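Side-chain contacts in ThiJ/PfpI family protein (Francisella tularensis subsp. novicida, PDB 4P5P), which is a virulence factor of the DJ-1/PfpI family with a flavodoxin-like fold, possibly acting as a cysteine protease or a glyoxalase III-type enzyme: residues N111-I114 / H115-L119; V141-N144 / N145-I149; L70-D73 / N74-N77; Q61-Y64 / Y65-K68. All blocks are in the same frame, centred on the assembly; numbering follows the deposited sequence. Where two conformers were deposited one is given.

In the fold
The four contacts form two groups on a flavodoxin-like fold. Contacts 1 and 2 touch: the first turns of helix 112-123 pack on the hairpin-like loop 141-149, with Val118 CG1 3.9 Å from both Val141 CG1 and Ile149 CD1, centres 11 Å apart. Contacts 4 and 3 follow one another closely along the chain, sharing helix 64-71, centres 13 Å apart. Contacts 2 and 4 sit on opposite sides of the chain's centre, about 39 Å between centres. Contacts 1, 3 and 4 are helix starts capped by an Asn or Asp; contact 2 is a beta turn. Cys132, oxidised to the sulfinic acid, follows strand 127-130 and belongs to none of the four.

Contact 1. Residues N111-I114 / H115-L119; sequences NANI and HSKVL
Asn113 and Lys117, one helical turn apart, run side by side and meet at their polar ends: Lys117 NZ donates to Asn113 OD1 at 2.8 Å, in the amide plane and on a lone pair. The lysine gets there by staying extended along CG and CD, which pass over Asn113 O, and bending at the last torsion (chi4 53°) to swing NZ round to the amide.

Among the backbone bonds, His115 N to Asn111 O, Ser116 N to Ala112 O, Lys117 N to Asn113 O and Val118 N to Ile114 O form the regular i to i+4 ladder. Ser116 OG leans back over the preceding turn, 3.3 Å from Ala112 O and 3.4 Å from Asn113 O, both weak approaches competing for one proton.

This is the start of helix 112-123, and Asn111 is its N-cap. Ile114 N donates to Asn111 OD1 at 2.8 Å, on an in-plane lone pair, which satisfies an amide that has no carbonyl a turn earlier in the helix to bind.

The His115 ring lies across the same helix end. Asn111 O sits 3.2 Å above one ring face, displaced toward the rim, while NE2 is hydrogen-bonded to Pro109 O just before the cap; that bond helps fix the turn of the imidazole over the carbonyl.

Apolar contact is left to Ile114 and Val118, which lie alongside each other with Ile114 CG2 4.0 Å from Val118 CG2. Both side chains also press on Phe98 of strand 95-98, and Leu85 touches Ile114 and Lys117.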
loop_
_atom_site.group_PDB
_atom_site.type_symbol
_atom_site.label_atom_id
_atom_site.label_comp_id
_atom_site.label_asym_id
_atom_site.label_seq_id
_atom_site.Cartn_x
_atom_site.Cartn_y
_atom_site.Cartn_z
ATOM N N ASN A 111 -1.398 -1.864 -13.003
ATOM C CA ASN A 111 -1.340 -3.308 -12.843
ATOM C C ASN A 111 -2.723 -3.949 -12.960
ATOM O O ASN A 111 -3.616 -3.649 -12.164
ATOM C CB ASN A 111 -0.722 -3.669 -11.498
ATOM C CG ASN A 111 -0.472 -5.150 -11.365
ATOM O OD1 ASN A 111 -1.366 -5.908 -10.984
ATOM N ND2 ASN A 111 0.743 -5.582 -11.706
ATOM N N ALA A 112 -2.896 -4.848 -13.930
ATOM C CA ALA A 112 -4.195 -5.470 -14.173
ATOM C C ALA A 112 -4.663 -6.324 -13.001
ATOM O O ALA A 112 -5.848 -6.370 -12.698
ATOM C CB ALA A 112 -4.138 -6.294 -15.417
ATOM N N ASN A 113 -3.744 -7.021 -12.353
ATOM C CA ASN A 113 -4.127 -7.855 -11.232
ATOM C C ASN A 113 -4.570 -7.023 -10.043
ATOM O O ASN A 113 -5.469 -7.439 -9.310
ATOM C CB ASN A 113 -2.986 -8.786 -10.834
ATOM C CG ASN A 113 -2.940 -10.036 -11.683
ATOM O OD1 ASN A 113 -3.680 -10.996 -11.442
ATOM N ND2 ASN A 113 -2.087 -10.030 -12.693
ATOM N N ILE A 114 -3.954 -5.859 -9.840
ATOM C CA ILE A 114 -4.451 -4.978 -8.798
ATOM C C ILE A 114 -5.895 -4.588 -9.125
ATOM O O ILE A 114 -6.786 -4.669 -8.278
ATOM C CB ILE A 114 -3.580 -3.721 -8.644
ATOM C CG1 ILE A 114 -2.260 -4.076 -7.979
ATOM C CG2 ILE A 114 -4.309 -2.657 -7.816
ATOM C CD1 ILE A 114 -1.330 -2.860 -7.778
ATOM N N HIS A 115 -6.134 -4.181 -10.362
ATOM C CA HIS A 115 -7.478 -3.727 -10.739
ATOM C C HIS A 115 -8.530 -4.802 -10.499
ATOM O O HIS A 115 -9.545 -4.546 -9.849
ATOM C CB HIS A 115 -7.525 -3.305 -12.213
ATOM C CG HIS A 115 -6.602 -2.177 -12.562
ATOM N ND1 HIS A 115 -6.365 -1.792 -13.866
ATOM C CD2 HIS A 115 -5.838 -1.369 -11.784
ATOM C CE1 HIS A 115 -5.511 -0.780 -13.872
ATOM N NE2 HIS A 115 -5.167 -0.515 -12.626
ATOM N N SER A 116 -8.285 -6.019 -10.984
ATOM C CA SER A 116 -9.282 -7.081 -10.862
ATOM C C SER A 116 -9.423 -7.570 -9.414
ATOM O O SER A 116 -10.535 -7.848 -8.959
ATOM C CB SER A 116 -8.957 -8.262 -11.791
ATOM O OG SER A 116 -7.712 -8.854 -11.515
ATOM N N LYS A 117 -8.327 -7.620 -8.663
ATOM C CA LYS A 117 -8.423 -8.162 -7.313
ATOM C C LYS A 117 -9.042 -7.162 -6.349
ATOM O O LYS A 117 -9.782 -7.559 -5.440
ATOM C CB LYS A 117 -7.044 -8.627 -6.827
ATOM C CG LYS A 117 -6.595 -9.874 -7.600
ATOM C CD LYS A 117 -5.176 -10.330 -7.290
ATOM C CE LYS A 117 -4.894 -11.737 -7.844
ATOM N NZ LYS A 117 -5.196 -11.893 -9.299
ATOM N N VAL A 118 -8.760 -5.879 -6.542
ATOM C CA VAL A 118 -9.424 -4.851 -5.721
ATOM C C VAL A 118 -10.927 -4.892 -6.001
ATOM O O VAL A 118 -11.720 -4.835 -5.062
ATOM C CB VAL A 118 -8.851 -3.441 -5.979
ATOM C CG1 VAL A 118 -9.700 -2.363 -5.287
ATOM C CG2 VAL A 118 -7.418 -3.348 -5.465
ATOM N N LEU A 119 -11.322 -5.020 -7.277
ATOM C CA LEU A 119 -12.745 -5.168 -7.613
ATOM C C LEU A 119 -13.387 -6.347 -6.905
ATOM O O LEU A 119 -14.519 -6.257 -6.439
ATOM C CB LEU A 119 -12.949 -5.348 -9.124
ATOM C CG LEU A 119 -12.836 -4.097 -9.961
ATOM C CD1 LEU A 119 -12.868 -4.501 -11.419
ATOM C CD2 LEU A 119 -13.973 -3.109 -9.644
#

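Contact 2. Residues V141-N144 / N145-I149; sequences VKDN and NGQNI
Lys142 lies alongside Asn148 and folds back over the other arm of the loop. Its CB is 3.7 Å from Gln147 O; CG, CD and CE then run past Gly146 O, CD coming nearest at 3.5 Å, CG next at 3.7 Å and CE a little farther off. The last torsion bends (chi4 -71°), and NZ donates to Gly146 O at 3.3 Å, standing 37° out of that peptide plane and not on a lone pair. In the conformer of Asn148 given here NZ also donates to its OD1 at 3.1 Å, again from above the amide plane; with a second conformer deposited, that bond is the less certain of the two.

The two arms form a tight hairpin-like loop with a single beta bridge, Lys142 opposite Asn148, flanked by bonds from Ile149 N to Val141 O and from Asp143 N to Gln147 O. A type I turn from Asp143 to Gly146 closes it through Gly146 N to Asp143 O, and Gly146 continues the chain at positive phi.

With CG set between its own backbone N and carbonyl carbon (chi1 65°), the Asp143 carboxylate folds over the turn. OD1 accepts from Asn145 N at 2.9 Å, an Asx turn, and from Gln147 N at 3.0 Å, the two amides reaching it from opposite faces of the carboxylate plane. OD2 accepts a hydrogen bond from a water that in turn accepts from Asn145 ND2, and Arg151 adds a long, weak ion pair to OD2.

At the base of the loop, Val141 CG1 meets Ile149 CD1 at 3.7 Å, and both side chains rest on Val118 of helix 112-123.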
loop_
_atom_site.group_PDB
_atom_site.type_symbol
_atom_site.label_atom_id
_atom_site.label_comp_id
_atom_site.label_asym_id
_atom_site.label_seq_id
_atom_site.Cartn_x
_atom_site.Cartn_y
_atom_site.Cartn_z
ATOM N N VAL A 141 -8.651 1.871 -10.620
ATOM C CA VAL A 141 -9.547 0.736 -10.451
ATOM C C VAL A 141 -10.949 1.135 -10.894
ATOM O O VAL A 141 -11.562 2.008 -10.281
ATOM C CB VAL A 141 -9.582 0.241 -8.990
ATOM C CG1 VAL A 141 -10.532 -0.935 -8.851
ATOM C CG2 VAL A 141 -8.186 -0.140 -8.529
ATOM N N LYS A 142 -11.448 0.502 -11.956
ATOM C CA LYS A 142 -12.740 0.854 -12.542
ATOM C C LYS A 142 -13.742 -0.281 -12.497
ATOM O O LYS A 142 -13.369 -1.434 -12.645
ATOM C CB LYS A 142 -12.566 1.292 -13.993
ATOM C CG LYS A 142 -11.854 2.611 -14.148
ATOM C CD LYS A 142 -11.423 2.805 -15.579
ATOM C CE LYS A 142 -10.608 4.068 -15.728
ATOM N NZ LYS A 142 -11.426 5.272 -15.573
ATOM N N ASP A 143 -15.013 0.072 -12.313
ATOM C CA ASP A 143 -16.111 -0.886 -12.337
ATOM C C ASP A 143 -16.439 -1.269 -13.785
ATOM O O ASP A 143 -15.751 -0.857 -14.704
ATOM C CB ASP A 143 -17.350 -0.328 -11.606
ATOM C CG ASP A 143 -17.977 0.899 -12.285
ATOM O OD1 ASP A 143 -17.719 1.178 -13.472
ATOM O OD2 ASP A 143 -18.779 1.588 -11.612
ATOM N N ASN A 144 -17.503 -2.037 -13.989
ATOM C CA ASN A 144 -17.802 -2.555 -15.318
ATOM C C ASN A 144 -18.311 -1.489 -16.286
ATOM O O ASN A 144 -18.493 -1.761 -17.473
ATOM C CB ASN A 144 -18.820 -3.683 -15.222
ATOM C CG ASN A 144 -18.791 -4.602 -16.434
ATOM O OD1 ASN A 144 -17.731 -5.094 -16.841
ATOM N ND2 ASN A 144 -19.959 -4.834 -17.022
ATOM N N ASN A 145 -18.542 -0.280 -15.794
ATOM C CA ASN A 145 -18.884 0.840 -16.675
ATOM C C ASN A 145 -17.724 1.798 -16.877
ATOM O O ASN A 145 -17.900 2.909 -17.396
ATOM C CB ASN A 145 -20.060 1.625 -16.124
ATOM C CG ASN A 145 -21.311 0.801 -16.021
ATOM O OD1 ASN A 145 -21.659 0.040 -16.931
ATOM N ND2 ASN A 145 -22.002 0.948 -14.907
ATOM N N GLY A 146 -16.535 1.378 -16.466
ATOM C CA GLY A 146 -15.372 2.204 -16.654
ATOM C C GLY A 146 -15.308 3.385 -15.723
ATOM O O GLY A 146 -14.523 4.303 -15.981
ATOM N N GLN A 147 -16.108 3.375 -14.650
ATOM C CA GLN A 147 -16.060 4.461 -13.677
ATOM C C GLN A 147 -15.143 4.098 -12.509
ATOM O O GLN A 147 -15.160 2.984 -12.004
ATOM C CB GLN A 147 -17.467 4.802 -13.170
ATOM C CG GLN A 147 -18.399 5.331 -14.272
ATOM C CD GLN A 147 -18.101 6.778 -14.676
ATOM O OE1 GLN A 147 -17.527 7.558 -13.908
ATOM N NE2 GLN A 147 -18.512 7.141 -15.883
ATOM N N ASN A 148 -14.337 5.051 -12.069
ATOM C CA ASN A 148 -13.416 4.812 -10.959
ATOM C C ASN A 148 -14.148 4.529 -9.651
ATOM O O ASN A 148 -15.023 5.283 -9.256
ATOM C CB ASN A 148 -12.497 6.013 -10.770
ATOM C CG ASN A 148 -11.673 6.322 -12.002
ATOM O OD1 ASN A 148 -12.180 6.858 -12.992
ATOM N ND2 ASN A 148 -10.386 6.003 -11.940
ATOM N N ILE A 149 -13.777 3.461 -8.961
ATOM C CA ILE A 149 -14.507 3.131 -7.742
ATOM C C ILE A 149 -14.223 4.112 -6.602
ATOM O O ILE A 149 -15.010 4.166 -5.650
ATOM C CB ILE A 149 -14.229 1.681 -7.241
ATOM C CG1 ILE A 149 -12.770 1.493 -6.777
ATOM C CG2 ILE A 149 -14.633 0.684 -8.316
ATOM C CD1 ILE A 149 -12.521 0.196 -6.003
HETATM O O HOH W 1 -21.086 2.615 -12.906
#

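Contact 3. Residues L70-D73 / N74-N77; sequences LADD and NLKN
Asp72 reaches forward over the amides of Asn74 and Leu75. Its OD1 accepts from Asn74 N at 2.9 Å, a bond made weak by a bent 125° angle at the hydrogen, and from Leu75 N at 3.3 Å, straighter but long and also weak. With CG anti to the backbone N (chi1 178°), the carboxylate is carried forward to these NH groups, making Asp72 the N-cap of helix 73-80. Its other oxygen, OD2, accepts from a water that also donates to Asn74 OD1, so the water links the carboxylate to a neighbouring amide whose plane is turned 53° from it.

The main chain of Asp72 is gripped more firmly: Lys76 N donates to Asp72 O at 2.7 Å and nearly straight, the first full turn of the new helix, and Asn77 N then donates to Asp73 O.

The ammonium of Lys76 has two acceptors. The chain bends at its last two torsions and turns NZ back toward the preceding helix, where it donates to Leu70 O at 3.1 Å; Asp73 OD1, 3.4 Å from NZ, adds a weak salt bridge. One lysine thus ties a carbonyl near the end of one helix to an acidic side chain in the first turn of the next. Asn77 OD1 is satisfied by Asn81 ND2.

Leu75 is the buried residue here. Its CD1 lies 3.6 Å from Asp72 OD2, and the side chain packs on Tyr32 and Tyr33, seating the junction of helices 64-71 and 73-80 against helix 26-35.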
loop_
_atom_site.group_PDB
_atom_site.type_symbol
_atom_site.label_atom_id
_atom_site.label_comp_id
_atom_site.label_asym_id
_atom_site.label_seq_id
_atom_site.Cartn_x
_atom_site.Cartn_y
_atom_site.Cartn_z
ATOM N N LEU A 70 12.865 -8.799 9.758
ATOM C CA LEU A 70 14.001 -9.267 8.977
ATOM C C LEU A 70 14.756 -10.390 9.678
ATOM O O LEU A 70 15.522 -11.120 9.037
ATOM C CB LEU A 70 14.948 -8.095 8.691
ATOM C CG LEU A 70 14.377 -6.904 7.912
ATOM C CD1 LEU A 70 15.191 -5.629 8.201
ATOM C CD2 LEU A 70 14.339 -7.210 6.433
ATOM N N ALA A 71 14.547 -10.534 10.986
ATOM C CA ALA A 71 15.207 -11.590 11.752
ATOM C C ALA A 71 14.454 -12.921 11.710
ATOM O O ALA A 71 15.009 -13.953 12.079
ATOM C CB ALA A 71 15.391 -11.160 13.182
ATOM N N ASP A 72 13.198 -12.885 11.282
ATOM C CA ASP A 72 12.347 -14.066 11.186
ATOM C C ASP A 72 12.657 -14.790 9.871
ATOM O O ASP A 72 12.460 -14.237 8.797
ATOM C CB ASP A 72 10.868 -13.626 11.285
ATOM C CG ASP A 72 9.869 -14.772 11.151
ATOM O OD1 ASP A 72 10.136 -15.742 10.426
ATOM O OD2 ASP A 72 8.786 -14.700 11.777
ATOM N N ASP A 73 13.134 -16.029 9.961
ATOM C CA ASP A 73 13.582 -16.763 8.777
ATOM C C ASP A 73 12.489 -16.892 7.721
ATOM O O ASP A 73 12.764 -16.820 6.516
ATOM C CB ASP A 73 14.067 -18.167 9.156
ATOM C CG ASP A 73 15.411 -18.162 9.878
ATOM O OD1 ASP A 73 16.085 -17.111 9.909
ATOM O OD2 ASP A 73 15.799 -19.232 10.400
ATOM N N ASN A 74 11.258 -17.112 8.169
ATOM C CA ASN A 74 10.128 -17.212 7.250
ATOM C C ASN A 74 9.914 -15.911 6.490
ATOM O O ASN A 74 9.745 -15.903 5.269
ATOM C CB ASN A 74 8.855 -17.578 8.007
ATOM C CG ASN A 74 7.640 -17.611 7.111
ATOM O OD1 ASN A 74 6.651 -16.895 7.333
ATOM N ND2 ASN A 74 7.704 -18.438 6.087
ATOM N N LEU A 75 9.929 -14.801 7.224
ATOM C CA LEU A 75 9.651 -13.497 6.628
ATOM C C LEU A 75 10.848 -13.003 5.808
ATOM O O LEU A 75 10.674 -12.360 4.789
ATOM C CB LEU A 75 9.274 -12.483 7.716
ATOM C CG LEU A 75 8.069 -12.883 8.576
ATOM C CD1 LEU A 75 7.870 -11.893 9.704
ATOM C CD2 LEU A 75 6.796 -13.015 7.770
ATOM N N LYS A 76 12.060 -13.332 6.243
ATOM C CA LYS A 76 13.238 -13.076 5.421
ATOM C C LYS A 76 13.120 -13.764 4.064
ATOM O O LYS A 76 13.474 -13.201 3.037
ATOM C CB LYS A 76 14.494 -13.542 6.149
ATOM C CG LYS A 76 15.787 -13.374 5.378
ATOM C CD LYS A 76 16.952 -14.081 6.091
ATOM C CE LYS A 76 17.254 -13.457 7.440
ATOM N NZ LYS A 76 16.466 -14.034 8.577
ATOM N N ASN A 77 12.616 -14.988 4.048
ATOM C CA ASN A 77 12.538 -15.695 2.780
ATOM C C ASN A 77 11.403 -15.164 1.894
ATOM O O ASN A 77 11.507 -15.212 0.675
ATOM C CB ASN A 77 12.404 -17.200 3.001
ATOM C CG ASN A 77 12.505 -17.982 1.710
ATOM O OD1 ASN A 77 13.529 -17.954 1.014
ATOM N ND2 ASN A 77 11.435 -18.666 1.371
HETATM O O HOH W 2 6.685 -15.732 10.196
#

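Contact 4. Residues Q61-Y64 / Y65-K68; sequences QEDY and YNDK
Asp63 grips the amide of Asn66: Asn66 N donates to Asp63 OD2 at 2.9 Å, meeting the oxygen on its anti side about 20° out of the carboxylate plane. Asp63 is the N-cap of helix 64-71, and the backbone carries the helix on through Asp67 N to Asp63 O and Lys68 N to Tyr64 O.

The neighbouring rings make a T-shaped pair. Tyr64 turns its edge to the face of Tyr65, planes at 85° and centroids 5.0 Å apart, with Tyr64 CD2 standing 3.8 Å above the middle of the Tyr65 ring. Different first torsions bring these consecutive side chains together: the Tyr64 ring swings away from its own backbone N (chi1 178°), whereas Tyr65 has CG anti to its carbonyl carbon.

A second shell positions the cap. His30 NE2 also bonds Asp63 OD2, so that oxygen is held by the helix start and by helix 26-35 at once. Thr29 OG1 is hydrogen-bonded to Asn66 OD1, and Tyr33 meets the Tyr65 ring. Two waters complete the polar net: one donates to Asp63 OD1 and accepts from Tyr65 N, and the other bridges Gln61 O and Asn66 ND2.

At the outer side two acids come together with their carboxylates nearly perpendicular. Such closeness would be unfavourable if both were ionised, and probably raises the pKa of one of them. The nearest oxygens, Glu62 OE2 and Asp67 OD2, are 3.1 Å apart, and Glu62 CG lies 3.4 Å from that same Asp67 OD2.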
loop_
_atom_site.group_PDB
_atom_site.type_symbol
_atom_site.label_atom_id
_atom_site.label_comp_id
_atom_site.label_asym_id
_atom_site.label_seq_id
_atom_site.Cartn_x
_atom_site.Cartn_y
_atom_site.Cartn_z
ATOM N N GLN A 61 17.323 4.561 9.483
ATOM C CA GLN A 61 17.153 4.582 10.926
ATOM C C GLN A 61 16.749 3.207 11.421
ATOM O O GLN A 61 15.919 2.528 10.811
ATOM C CB GLN A 61 16.119 5.638 11.328
ATOM C CG GLN A 61 16.534 7.061 10.973
ATOM N N GLU A 62 17.360 2.786 12.518
ATOM C CA GLU A 62 16.996 1.524 13.137
ATOM C C GLU A 62 15.544 1.588 13.625
ATOM O O GLU A 62 15.069 2.637 14.064
ATOM C CB GLU A 62 17.936 1.193 14.299
ATOM C CG GLU A 62 18.102 -0.322 14.511
ATOM C CD GLU A 62 19.546 -0.822 14.386
ATOM O OE1 GLU A 62 20.494 -0.008 14.317
ATOM O OE2 GLU A 62 19.739 -2.052 14.369
ATOM N N ASP A 63 14.852 0.461 13.507
ATOM C CA ASP A 63 13.442 0.347 13.883
ATOM C C ASP A 63 13.169 -1.058 14.396
ATOM O O ASP A 63 13.520 -2.055 13.751
ATOM C CB ASP A 63 12.522 0.673 12.694
ATOM C CG ASP A 63 11.046 0.479 13.020
ATOM O OD1 ASP A 63 10.450 1.372 13.671
ATOM O OD2 ASP A 63 10.467 -0.556 12.623
ATOM N N TYR A 64 12.525 -1.127 15.557
ATOM C CA TYR A 64 12.294 -2.388 16.244
ATOM C C TYR A 64 11.555 -3.415 15.381
ATOM O O TYR A 64 12.005 -4.556 15.240
ATOM C CB TYR A 64 11.517 -2.124 17.534
ATOM C CG TYR A 64 11.189 -3.374 18.302
ATOM C CD1 TYR A 64 12.128 -3.972 19.134
ATOM C CD2 TYR A 64 9.940 -3.960 18.190
ATOM C CE1 TYR A 64 11.822 -5.123 19.835
ATOM C CE2 TYR A 64 9.623 -5.107 18.877
ATOM C CZ TYR A 64 10.563 -5.685 19.700
ATOM O OH TYR A 64 10.224 -6.833 20.382
ATOM N N TYR A 65 10.432 -3.023 14.794
ATOM C CA TYR A 65 9.632 -3.997 14.061
ATOM C C TYR A 65 10.269 -4.351 12.721
ATOM O O TYR A 65 10.143 -5.494 12.278
ATOM C CB TYR A 65 8.190 -3.505 13.881
ATOM C CG TYR A 65 7.388 -3.640 15.155
ATOM C CD1 TYR A 65 7.033 -4.893 15.645
ATOM C CD2 TYR A 65 7.017 -2.524 15.886
ATOM C CE1 TYR A 65 6.313 -5.025 16.825
ATOM C CE2 TYR A 65 6.298 -2.642 17.058
ATOM C CZ TYR A 65 5.947 -3.891 17.530
ATOM O OH TYR A 65 5.231 -3.985 18.715
ATOM N N ASN A 66 10.977 -3.411 12.096
ATOM C CA ASN A 66 11.716 -3.737 10.879
ATOM C C ASN A 66 12.744 -4.828 11.156
ATOM O O ASN A 66 12.865 -5.793 10.401
ATOM C CB ASN A 66 12.422 -2.510 10.298
ATOM C CG ASN A 66 11.476 -1.563 9.587
ATOM O OD1 ASN A 66 10.304 -1.880 9.369
ATOM N ND2 ASN A 66 11.990 -0.399 9.209
ATOM N N ASP A 67 13.491 -4.662 12.243
ATOM C CA ASP A 67 14.502 -5.642 12.617
ATOM C C ASP A 67 13.857 -6.987 12.965
ATOM O O ASP A 67 14.379 -8.042 12.603
ATOM C CB ASP A 67 15.336 -5.136 13.801
ATOM C CG ASP A 67 16.367 -4.095 13.398
ATOM O OD1 ASP A 67 16.632 -3.915 12.186
ATOM O OD2 ASP A 67 16.946 -3.479 14.311
ATOM N N LYS A 68 12.741 -6.951 13.686
ATOM C CA LYS A 68 12.040 -8.176 14.069
ATOM C C LYS A 68 11.625 -8.960 12.829
ATOM O O LYS A 68 11.809 -10.183 12.749
ATOM C CB LYS A 68 10.811 -7.845 14.917
ATOM C CG LYS A 68 10.027 -9.059 15.405
ATOM C CD LYS A 68 8.772 -8.634 16.159
ATOM C CE LYS A 68 7.896 -9.826 16.513
ATOM N NZ LYS A 68 8.523 -10.700 17.529
HETATM O O HOH W 3 14.832 -0.006 10.020
HETATM O O HOH W 4 9.221 -0.136 15.497
#